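Local coordinates for protein citrate synthase (Thermotoga maritima, PDB 2P2W) that probably catalyses the condensation of oxaloacetate with acetyl-CoA and water to give citrate and free CoA, a step of the tricarboxylic acid cycle, at residues Tyr129-Ser133 and Lys134-Leu138; Val148-Phe151 and Tyr152-Phe156. All coordinates share one frame; numbering follows the deposited sequence.

Interaction 1: Tyr129-Ser133 and Lys134-Leu138; sequences YYRYS and KGKEL
R131 lays its guanidinium group against the side chain of K136, whose CD sits over one face, offset toward the rim and 3.7 Å from R131 NH1. The same flat group meets the backbone of E137 at its edge: R131 NE and E137 O are 2.9 Å apart, and R131 NH2 lies 3.1 Å from that oxygen. Both bonds run within about 5° of the guanidinium plane, so a side-on pair of N-H groups closes on one carbonyl. Bends at chi2 (-70°) and chi3 (-67°) fold the arginine back far enough to reach it. Helix 110-133 ends here in a Schellman motif. K136 N donates to R131 O at 2.8 Å, and G135 N to Y132 O at 2.9 Å, with G135 as the C-prime residue at a positive phi. On another side of the turn K134 runs extended past the Y130 ring, approaching it obliquely, and its NZ bonds Y130 OH at 3.0 Å. Y132 OH bonds L84 O and its ring meets that of Y82, tying the helix end to the region after helix 75-81. R131 NH1 and K136 NZ carry like charges 4.3 Å apart, a proximity that probably costs some energy; the two-nitrogen hold on E137 O is consistent with the arginine helping to set the path of the departing chain, through a backbone carbonyl.

Interaction 2: Val148-Phe151 and Tyr152-Phe156; sequences VENF and YYMMF
N150 and M154, and beside them F151 and M155, are i to i+4 pairs along helix 147-156. In the first pair the amide crosses the thioether chain, with N150 ND2 3.4 Å from M154 SD and 3.5 Å from M154 CE. In the second the two side chains run side by side and point the same way: F151 CE1 lies 3.6 Å from M155 CG. M155 SD stands 5.1 Å from the centroid of the F151 ring and 47° off its normal, an oblique Met-aromatic contact. Chi1 (-84°) and chi2 (-74°) bring the sulfur there. Behind these pairs run the helical backbone bonds, M154 N to N150 O at 2.8 Å and M155 N to F151 O at 3.1 Å. The next shell surrounds them: N150 OD1 accepts from R142 N in the preceding loop, while F151 touches P123 and M154 touches T124 and A127, all on helix 110-133. With an alanine in place of N150, R142 N is likely to lose this acceptor and a gap to open beside the M154 thioether. Across the last turn the F156 ring lies against Y152, its CD2 3.5 Å above the plane of the Y152 ring and over the centre, while M155 CB sits 3.7 Å above one face of F156.

Interaction 1 closes helix 110-133 and interaction 2 spans most of helix 147-156, the next helix along the chain; the centres of the two contacts are 13 Å apart. They come in series, with the loop after L138 leading from one to the other, and lie on the same side of the chain's centre. They also touch: Y130 CD2 is 3.4 Å from M155 SD, and R131 CD is 3.5 Å from M154 O. R131 NH1 adds a weak hydrogen bond to M155 O. The end of one helix therefore packs on the end of the next, joining two successive helices of this predominantly helical citrate synthase away from its predicted active-site residues.

Interaction 1: Tyr129-Ser133 and Lys134-Leu138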
ATOM      1  N   TYR A 129      19.376   7.869   8.349  1.00 19.37           N
ATOM      2  CA  TYR A 129      18.924   8.982   7.524  1.00 20.08           C
ATOM      3  C   TYR A 129      18.967  10.283   8.315  1.00 19.88           C
ATOM      4  O   TYR A 129      19.265  11.341   7.768  1.00 20.78           O
ATOM      5  CB  TYR A 129      17.510   8.734   6.986  1.00 20.86           C
ATOM      6  CG  TYR A 129      17.079   9.797   6.004  1.00 21.29           C
ATOM      7  CD1 TYR A 129      17.497   9.751   4.670  1.00 20.56           C
ATOM      8  CD2 TYR A 129      16.334  10.894   6.422  1.00 21.92           C
ATOM      9  CE1 TYR A 129      17.187  10.784   3.782  1.00 23.24           C
ATOM     10  CE2 TYR A 129      16.015  11.928   5.542  1.00 22.97           C
ATOM     11  CZ  TYR A 129      16.446  11.869   4.228  1.00 22.83           C
ATOM     12  OH  TYR A 129      16.133  12.899   3.369  1.00 22.69           O
ATOM     13  N   TYR A 130      18.673  10.194   9.605  1.00 20.20           N
ATOM     14  CA  TYR A 130      18.705  11.359  10.473  1.00 21.63           C
ATOM     15  C   TYR A 130      20.123  11.937  10.511  1.00 22.53           C
ATOM     16  O   TYR A 130      20.324  13.132  10.268  1.00 23.21           O
ATOM     17  CB  TYR A 130      18.270  10.963  11.881  1.00 22.24           C
ATOM     18  CG  TYR A 130      18.323  12.087  12.884  1.00 23.48           C
ATOM     19  CD1 TYR A 130      17.471  13.187  12.775  1.00 24.42           C
ATOM     20  CD2 TYR A 130      19.217  12.047  13.954  1.00 25.37           C
ATOM     21  CE1 TYR A 130      17.507  14.218  13.712  1.00 25.42           C
ATOM     22  CE2 TYR A 130      19.259  13.072  14.895  1.00 25.11           C
ATOM     23  CZ  TYR A 130      18.402  14.153  14.767  1.00 27.08           C
ATOM     24  OH  TYR A 130      18.444  15.168  15.695  1.00 28.98           O
ATOM     25  N   ARG A 131      21.098  11.081  10.815  1.00 22.38           N
ATOM     26  CA  ARG A 131      22.499  11.493  10.889  1.00 22.92           C
ATOM     27  C   ARG A 131      22.962  12.041   9.543  1.00 23.64           C
ATOM     28  O   ARG A 131      23.591  13.098   9.469  1.00 24.48           O
ATOM     29  CB  ARG A 131      23.383  10.307  11.283  1.00 24.30           C
ATOM     30  CG  ARG A 131      22.992   9.641  12.592  1.00 25.93           C
ATOM     31  CD  ARG A 131      23.301  10.521  13.799  1.00 28.74           C
ATOM     32  NE  ARG A 131      24.737  10.708  13.993  1.00 29.75           N
ATOM     33  CZ  ARG A 131      25.272  11.310  15.052  1.00 31.42           C
ATOM     34  NH1 ARG A 131      24.491  11.782  16.015  1.00 32.61           N
ATOM     35  NH2 ARG A 131      26.588  11.444  15.148  1.00 32.52           N
ATOM     36  N   TYR A 132      22.648  11.304   8.481  1.00 23.20           N
ATOM     37  CA  TYR A 132      23.015  11.693   7.126  1.00 24.08           C
ATOM     38  C   TYR A 132      22.434  13.051   6.746  1.00 25.32           C
ATOM     39  O   TYR A 132      23.161  13.946   6.315  1.00 25.81           O
ATOM     40  CB  TYR A 132      22.532  10.634   6.130  1.00 23.32           C
ATOM     41  CG  TYR A 132      22.516  11.102   4.693  1.00 23.35           C
ATOM     42  CD1 TYR A 132      23.701  11.413   4.024  1.00 22.69           C
ATOM     43  CD2 TYR A 132      21.312  11.238   4.001  1.00 22.97           C
ATOM     44  CE1 TYR A 132      23.687  11.848   2.698  1.00 22.46           C
ATOM     45  CE2 TYR A 132      21.285  11.674   2.679  1.00 23.20           C
ATOM     46  CZ  TYR A 132      22.477  11.976   2.033  1.00 23.31           C
ATOM     47  OH  TYR A 132      22.452  12.404   0.726  1.00 22.94           O
ATOM     48  N   SER A 133      21.124  13.201   6.913  1.00 24.72           N
ATOM     49  CA  SER A 133      20.454  14.449   6.562  1.00 27.52           C
ATOM     50  C   SER A 133      21.023  15.659   7.299  1.00 28.51           C
ATOM     51  O   SER A 133      20.931  16.785   6.816  1.00 28.39           O
ATOM     52  CB  SER A 133      18.949  14.339   6.830  1.00 28.15           C
ATOM     53  OG  SER A 133      18.688  14.137   8.207  1.00 33.13           O
ATOM     54  N   LYS A 134      21.615  15.428   8.465  1.00 29.30           N
ATOM     55  CA  LYS A 134      22.188  16.517   9.246  1.00 31.68           C
ATOM     56  C   LYS A 134      23.708  16.603   9.144  1.00 31.92           C
ATOM     57  O   LYS A 134      24.351  17.314   9.917  1.00 31.53           O
ATOM     58  CB  LYS A 134      21.759  16.390  10.707  1.00 33.66           C
ATOM     59  CG  LYS A 134      20.268  16.614  10.892  1.00 37.93           C
ATOM     60  CD  LYS A 134      19.869  16.698  12.351  1.00 41.85           C
ATOM     61  CE  LYS A 134      18.600  17.522  12.501  1.00 44.91           C
ATOM     62  NZ  LYS A 134      18.143  17.610  13.916  1.00 50.07           N
ATOM     63  N   GLY A 135      24.271  15.874   8.184  1.00 31.49           N
ATOM     64  CA  GLY A 135      25.706  15.887   7.965  1.00 32.24           C
ATOM     65  C   GLY A 135      26.568  15.349   9.091  1.00 33.00           C
ATOM     66  O   GLY A 135      27.725  15.744   9.229  1.00 33.69           O
ATOM     67  N   LYS A 136      26.014  14.450   9.897  1.00 32.36           N
ATOM     68  CA  LYS A 136      26.755  13.861  11.004  1.00 32.60           C
ATOM     69  C   LYS A 136      27.245  12.465  10.648  1.00 31.41           C
ATOM     70  O   LYS A 136      26.692  11.809   9.765  1.00 30.17           O
ATOM     71  CB  LYS A 136      25.873  13.778  12.251  1.00 34.77           C
ATOM     72  CG  LYS A 136      25.466  15.120  12.825  1.00 36.96           C
ATOM     73  CD  LYS A 136      24.847  14.943  14.198  1.00 40.22           C
ATOM     74  CE  LYS A 136      24.721  16.272  14.924  1.00 43.53           C
ATOM     75  NZ  LYS A 136      24.616  16.075  16.398  1.00 46.06           N
ATOM     76  N   GLU A 137      28.285  12.008  11.336  1.00 31.30           N
ATOM     77  CA  GLU A 137      28.821  10.676  11.084  1.00 30.37           C
ATOM     78  C   GLU A 137      27.811   9.637  11.564  1.00 28.81           C
ATOM     79  O   GLU A 137      27.147   9.830  12.583  1.00 26.44           O
ATOM     80  CB  GLU A 137      30.146  10.476  11.828  1.00 35.01           C
ATOM     81  CG  GLU A 137      31.303  11.319  11.305  1.00 40.13           C
ATOM     82  CD  GLU A 137      31.569  11.097   9.825  1.00 43.87           C
ATOM     83  OE1 GLU A 137      32.166  10.056   9.476  1.00 46.71           O
ATOM     84  OE2 GLU A 137      31.177  11.959   9.010  1.00 46.95           O
ATOM     85  N   LEU A 138      27.690   8.541  10.827  1.00 27.38           N
ATOM     86  CA  LEU A 138      26.764   7.485  11.207  1.00 26.89           C
ATOM     87  C   LEU A 138      27.227   6.845  12.506  1.00 26.81           C
ATOM     88  O   LEU A 138      28.424   6.790  12.793  1.00 27.84           O
ATOM     89  CB  LEU A 138      26.697   6.404  10.124  1.00 26.87           C
ATOM     90  CG  LEU A 138      26.218   6.790   8.722  1.00 27.55           C
ATOM     91  CD1 LEU A 138      26.256   5.568   7.815  1.00 28.71           C
ATOM     92  CD2 LEU A 138      24.807   7.351   8.793  1.00 28.01           C
TER

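Interaction 2: Val148-Phe151 and Tyr152-Phe156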
ATOM      1  N   VAL A 148      15.350  -0.558  21.660  1.00 18.15           N
ATOM      2  CA  VAL A 148      15.037   0.854  21.891  1.00 19.19           C
ATOM      3  C   VAL A 148      16.265   1.653  22.348  1.00 19.57           C
ATOM      4  O   VAL A 148      16.488   2.770  21.883  1.00 19.25           O
ATOM      5  CB  VAL A 148      13.893   0.997  22.923  1.00 18.31           C
ATOM      6  CG1 VAL A 148      13.548   2.466  23.130  1.00 18.90           C
ATOM      7  CG2 VAL A 148      12.666   0.232  22.439  1.00 17.38           C
ATOM      8  N   GLU A 149      17.056   1.087  23.257  1.00 20.39           N
ATOM      9  CA  GLU A 149      18.272   1.758  23.727  1.00 21.96           C
ATOM     10  C   GLU A 149      19.135   2.090  22.519  1.00 20.64           C
ATOM     11  O   GLU A 149      19.646   3.202  22.375  1.00 19.85           O
ATOM     12  CB  GLU A 149      19.092   0.837  24.636  1.00 24.42           C
ATOM     13  CG  GLU A 149      18.695   0.824  26.087  1.00 30.91           C
ATOM     14  CD  GLU A 149      19.546  -0.136  26.900  1.00 33.42           C
ATOM     15  OE1 GLU A 149      20.176  -1.046  26.304  1.00 29.44           O
ATOM     16  OE2 GLU A 149      19.577   0.012  28.140  1.00 37.41           O
ATOM     17  N   ASN A 150      19.301   1.096  21.654  1.00 19.64           N
ATOM     18  CA  ASN A 150      20.121   1.256  20.467  1.00 18.96           C
ATOM     19  C   ASN A 150      19.602   2.310  19.502  1.00 19.53           C
ATOM     20  O   ASN A 150      20.388   3.024  18.870  1.00 18.65           O
ATOM     21  CB  ASN A 150      20.252  -0.066  19.725  1.00 19.65           C
ATOM     22  CG  ASN A 150      21.093   0.069  18.482  1.00 21.99           C
ATOM     23  OD1 ASN A 150      22.303   0.296  18.550  1.00 21.11           O
ATOM     24  ND2 ASN A 150      20.458  -0.095  17.328  1.00 18.85           N
ATOM     25  N   PHE A 151      18.284   2.397  19.365  1.00 18.45           N
ATOM     26  CA  PHE A 151      17.714   3.392  18.469  1.00 19.26           C
ATOM     27  C   PHE A 151      18.098   4.772  18.980  1.00 20.02           C
ATOM     28  O   PHE A 151      18.575   5.621  18.227  1.00 19.16           O
ATOM     29  CB  PHE A 151      16.191   3.264  18.414  1.00 20.31           C
ATOM     30  CG  PHE A 151      15.522   4.362  17.637  1.00 20.53           C
ATOM     31  CD1 PHE A 151      16.006   4.743  16.390  1.00 20.97           C
ATOM     32  CD2 PHE A 151      14.406   5.014  18.151  1.00 23.90           C
ATOM     33  CE1 PHE A 151      15.391   5.762  15.662  1.00 23.14           C
ATOM     34  CE2 PHE A 151      13.779   6.036  17.431  1.00 23.24           C
ATOM     35  CZ  PHE A 151      14.274   6.409  16.184  1.00 24.57           C
ATOM     36  N   TYR A 152      17.904   4.980  20.275  1.00 20.17           N
ATOM     37  CA  TYR A 152      18.221   6.260  20.886  1.00 22.52           C
ATOM     38  C   TYR A 152      19.706   6.586  20.728  1.00 23.29           C
ATOM     39  O   TYR A 152      20.078   7.735  20.476  1.00 22.56           O
ATOM     40  CB  TYR A 152      17.844   6.229  22.365  1.00 24.54           C
ATOM     41  CG  TYR A 152      17.756   7.595  23.002  1.00 27.53           C
ATOM     42  CD1 TYR A 152      16.568   8.329  22.971  1.00 27.62           C
ATOM     43  CD2 TYR A 152      18.862   8.157  23.635  1.00 28.26           C
ATOM     44  CE1 TYR A 152      16.488   9.591  23.562  1.00 30.49           C
ATOM     45  CE2 TYR A 152      18.796   9.412  24.225  1.00 28.83           C
ATOM     46  CZ  TYR A 152      17.609  10.124  24.188  1.00 30.70           C
ATOM     47  OH  TYR A 152      17.548  11.360  24.786  1.00 32.66           O
ATOM     48  N   TYR A 153      20.556   5.573  20.856  1.00 23.26           N
ATOM     49  CA  TYR A 153      21.990   5.788  20.733  1.00 23.11           C
ATOM     50  C   TYR A 153      22.432   6.087  19.299  1.00 21.63           C
ATOM     51  O   TYR A 153      23.310   6.923  19.086  1.00 22.43           O
ATOM     52  CB  TYR A 153      22.763   4.582  21.284  1.00 23.63           C
ATOM     53  CG  TYR A 153      24.216   4.896  21.557  1.00 27.12           C
ATOM     54  CD1 TYR A 153      24.605   5.448  22.779  1.00 28.78           C
ATOM     55  CD2 TYR A 153      25.192   4.704  20.582  1.00 27.84           C
ATOM     56  CE1 TYR A 153      25.928   5.809  23.022  1.00 30.56           C
ATOM     57  CE2 TYR A 153      26.522   5.060  20.812  1.00 29.39           C
ATOM     58  CZ  TYR A 153      26.880   5.614  22.035  1.00 30.99           C
ATOM     59  OH  TYR A 153      28.185   5.985  22.274  1.00 32.79           O
ATOM     60  N   MET A 154      21.838   5.410  18.320  1.00 21.25           N
ATOM     61  CA  MET A 154      22.197   5.653  16.924  1.00 20.27           C
ATOM     62  C   MET A 154      21.724   7.041  16.510  1.00 21.95           C
ATOM     63  O   MET A 154      22.248   7.632  15.563  1.00 22.71           O
ATOM     64  CB  MET A 154      21.563   4.615  15.993  1.00 20.54           C
ATOM     65  CG  MET A 154      22.087   3.195  16.164  1.00 19.12           C
ATOM     66  SD  MET A 154      21.445   2.107  14.869  1.00 20.69           S
ATOM     67  CE  MET A 154      19.666   2.361  15.037  1.00 19.33           C
ATOM     68  N   MET A 155      20.726   7.552  17.224  1.00 21.22           N
ATOM     69  CA  MET A 155      20.175   8.875  16.940  1.00 23.75           C
ATOM     70  C   MET A 155      20.994   9.996  17.564  1.00 24.68           C
ATOM     71  O   MET A 155      21.412  10.928  16.879  1.00 25.87           O
ATOM     72  CB  MET A 155      18.744   8.996  17.486  1.00 23.56           C
ATOM     73  CG  MET A 155      17.642   8.455  16.595  1.00 24.34           C
ATOM     74  SD  MET A 155      17.296   9.515  15.187  1.00 25.68           S
ATOM     75  CE  MET A 155      16.470  10.935  16.002  1.00 22.55           C
ATOM     76  N   PHE A 156      21.226   9.886  18.869  1.00 25.55           N
ATOM     77  CA  PHE A 156      21.921  10.929  19.613  1.00 27.04           C
ATOM     78  C   PHE A 156      23.285  10.599  20.213  1.00 28.03           C
ATOM     79  O   PHE A 156      23.889  11.451  20.861  1.00 27.61           O
ATOM     80  CB  PHE A 156      20.999  11.420  20.725  1.00 27.14           C
ATOM     81  CG  PHE A 156      19.588  11.670  20.274  1.00 28.46           C
ATOM     82  CD1 PHE A 156      19.305  12.675  19.355  1.00 28.51           C
ATOM     83  CD2 PHE A 156      18.539  10.900  20.771  1.00 28.31           C
ATOM     84  CE1 PHE A 156      17.997  12.913  18.938  1.00 28.21           C
ATOM     85  CE2 PHE A 156      17.225  11.132  20.359  1.00 28.11           C
ATOM     86  CZ  PHE A 156      16.956  12.140  19.441  1.00 26.45           C
TER